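Side-chain contact in major capsid protein (PDB 4P25), which forms the norovirus capsid and, through its protruding P domain, binds histo-blood group antigens such as Lewis Y: residues K260-P263 with D264-T268. Numbering follows the deposited sequence.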
ATOM      1  N   LYS A 260     -17.963  17.607   3.783  1.00 10.92           N
ATOM      2  CA  LYS A 260     -19.037  16.775   3.248  1.00 11.36           C
ATOM      3  C   LYS A 260     -18.502  15.694   2.324  1.00 12.78           C
ATOM      4  O   LYS A 260     -17.708  15.958   1.421  1.00 11.95           O
ATOM      5  CB  LYS A 260     -20.121  17.611   2.555  1.00 13.47           C
ATOM      6  CG  LYS A 260     -21.059  18.286   3.544  1.00 14.78           C
ATOM      7  CD  LYS A 260     -21.776  19.495   2.950  1.00 18.03           C
ATOM      8  CE  LYS A 260     -22.898  19.104   2.004  1.00 18.83           C
ATOM      9  NZ  LYS A 260     -23.481  20.308   1.339  1.00 16.97           N
ATOM     10  N   LEU A 261     -18.938  14.466   2.584  1.00 12.18           N
ATOM     11  CA  LEU A 261     -18.585  13.317   1.768  1.00 10.91           C
ATOM     12  C   LEU A 261     -19.794  12.939   0.919  1.00 12.77           C
ATOM     13  O   LEU A 261     -20.846  12.574   1.448  1.00 12.87           O
ATOM     14  CB  LEU A 261     -18.163  12.156   2.666  1.00 11.24           C
ATOM     15  CG  LEU A 261     -17.953  10.773   2.045  1.00  9.84           C
ATOM     16  CD1 LEU A 261     -16.807  10.782   1.046  1.00 15.38           C
ATOM     17  CD2 LEU A 261     -17.715   9.748   3.142  1.00 15.97           C
ATOM     18  N   TYR A 262     -19.637  13.038  -0.397  1.00  9.79           N
ATOM     19  CA  TYR A 262     -20.753  12.828  -1.317  1.00 10.68           C
ATOM     20  C   TYR A 262     -20.831  11.375  -1.781  1.00 14.79           C
ATOM     21  O   TYR A 262     -19.805  10.696  -1.868  1.00 14.82           O
ATOM     22  CB  TYR A 262     -20.629  13.773  -2.513  1.00 11.58           C
ATOM     23  CG  TYR A 262     -20.990  15.203  -2.186  1.00 12.91           C
ATOM     24  CD1 TYR A 262     -22.292  15.654  -2.341  1.00 16.18           C
ATOM     25  CD2 TYR A 262     -20.037  16.099  -1.720  1.00 13.94           C
ATOM     26  CE1 TYR A 262     -22.637  16.952  -2.049  1.00 18.07           C
ATOM     27  CE2 TYR A 262     -20.374  17.405  -1.419  1.00 12.28           C
ATOM     28  CZ  TYR A 262     -21.679  17.827  -1.589  1.00 15.87           C
ATOM     29  OH  TYR A 262     -22.049  19.125  -1.305  1.00 18.32           O
ATOM     30  N   PRO A 263     -22.052  10.891  -2.066  1.00 12.49           N
ATOM     31  CA  PRO A 263     -22.283   9.493  -2.447  1.00 15.58           C
ATOM     32  C   PRO A 263     -21.448   9.020  -3.643  1.00 15.72           C
ATOM     33  O   PRO A 263     -21.081   7.846  -3.691  1.00 13.17           O
ATOM     34  CB  PRO A 263     -23.782   9.468  -2.772  1.00 16.97           C
ATOM     35  CG  PRO A 263     -24.352  10.543  -1.896  1.00 18.52           C
ATOM     36  CD  PRO A 263     -23.322  11.636  -1.942  1.00 14.23           C
ATOM     37  N   ASP A 264     -21.136   9.917  -4.576  1.00 12.30           N
ATOM     38  CA  ASP A 264     -20.294   9.545  -5.716  1.00 12.73           C
ATOM     39  C   ASP A 264     -18.809   9.409  -5.367  1.00 12.53           C
ATOM     40  O   ASP A 264     -17.998   9.032  -6.212  1.00 14.55           O
ATOM     41  CB  ASP A 264     -20.488  10.510  -6.889  1.00 18.30           C
ATOM     42  CG  ASP A 264     -21.830  10.329  -7.574  1.00 22.22           C
ATOM     43  OD1 ASP A 264     -22.494   9.305  -7.312  1.00 26.68           O
ATOM     44  OD2 ASP A 264     -22.217  11.205  -8.377  1.00 28.81           O
ATOM     45  N   GLY A 265     -18.457   9.723  -4.125  1.00 10.46           N
ATOM     46  CA  GLY A 265     -17.129   9.415  -3.615  1.00 10.83           C
ATOM     47  C   GLY A 265     -16.101  10.518  -3.759  1.00 10.74           C
ATOM     48  O   GLY A 265     -15.042  10.325  -4.356  1.00 14.74           O
ATOM     49  N   PHE A 266     -16.412  11.684  -3.209  1.00 10.82           N
ATOM     50  CA  PHE A 266     -15.429  12.753  -3.078  1.00  9.63           C
ATOM     51  C   PHE A 266     -15.804  13.605  -1.879  1.00 12.43           C
ATOM     52  O   PHE A 266     -16.901  13.472  -1.340  1.00 11.31           O
ATOM     53  CB  PHE A 266     -15.317  13.596  -4.357  1.00 13.80           C
ATOM     54  CG  PHE A 266     -16.589  14.300  -4.740  1.00 14.22           C
ATOM     55  CD1 PHE A 266     -17.531  13.667  -5.535  1.00 14.11           C
ATOM     56  CD2 PHE A 266     -16.840  15.596  -4.316  1.00 15.73           C
ATOM     57  CE1 PHE A 266     -18.702  14.306  -5.895  1.00 16.04           C
ATOM     58  CE2 PHE A 266     -18.012  16.245  -4.673  1.00 18.88           C
ATOM     59  CZ  PHE A 266     -18.943  15.599  -5.464  1.00 18.14           C
ATOM     60  N   ILE A 267     -14.880  14.462  -1.456  1.00 11.05           N
ATOM     61  CA  ILE A 267     -15.039  15.235  -0.231  1.00  9.91           C
ATOM     62  C   ILE A 267     -14.896  16.720  -0.535  1.00 10.62           C
ATOM     63  O   ILE A 267     -14.056  17.116  -1.343  1.00 13.19           O
ATOM     64  CB  ILE A 267     -13.989  14.797   0.820  1.00  9.91           C
ATOM     65  CG1 ILE A 267     -14.228  13.338   1.221  1.00 10.64           C
ATOM     66  CG2 ILE A 267     -14.011  15.718   2.032  1.00 10.31           C
ATOM     67  CD1 ILE A 267     -13.124  12.734   2.057  1.00 11.35           C
ATOM     68  N   THR A 268     -15.738  17.538   0.097  1.00 10.64           N
ATOM     69  CA  THR A 268     -15.638  18.987  -0.055  1.00 12.03           C
ATOM     70  C   THR A 268     -15.565  19.684   1.292  1.00 11.03           C
ATOM     71  O   THR A 268     -15.851  19.091   2.339  1.00 13.43           O
ATOM     72  CB  THR A 268     -16.845  19.579  -0.805  1.00 12.25           C
ATOM     73  OG1 THR A 268     -18.023  19.442  -0.003  1.00 11.94           O
ATOM     74  CG2 THR A 268     -17.045  18.900  -2.158  1.00 14.90           C
TER
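F266 sets CG between its backbone N and carbonyl carbon (chi1 62°), which turns its ring back across the hairpin to Y262 on the same sheet face; Y262 holds CG beside its N, opposite the carbonyl carbon. The ring planes lie 16° apart, but with centroids separated by 5.0 Å they barely overlap. Contact is therefore local: Y262 CD2 meets F266 CE2 at 3.6 Å, and Y262 CB makes a CH-pi contact over one F266 face, toward its rim. T268 OG1 approaches the Y262 ring edge in plane, 3.4 Å from CE2. On the other sheet face, L261 CD1 packs against I267 CG1 at 3.6 Å.

The backbone pairs as a beta hairpin joining strands 255-262 and 266-269 in the P domain, remote from the glycan pocket. P263 and D264 are central in a type I turn with a G1 bulge: Y262 O accepts G265 N at 2.8 Å, Y262 N bonds F266 O almost linearly (172° at the hydrogen), and G265, at positive phi, has no CB to press on D264 O.

E200 bonds Y262 OH and T268 OG1, satisfying both, and forms a salt bridge with K260 NZ, whose ammonium would probably favour a charged E200 carboxylate.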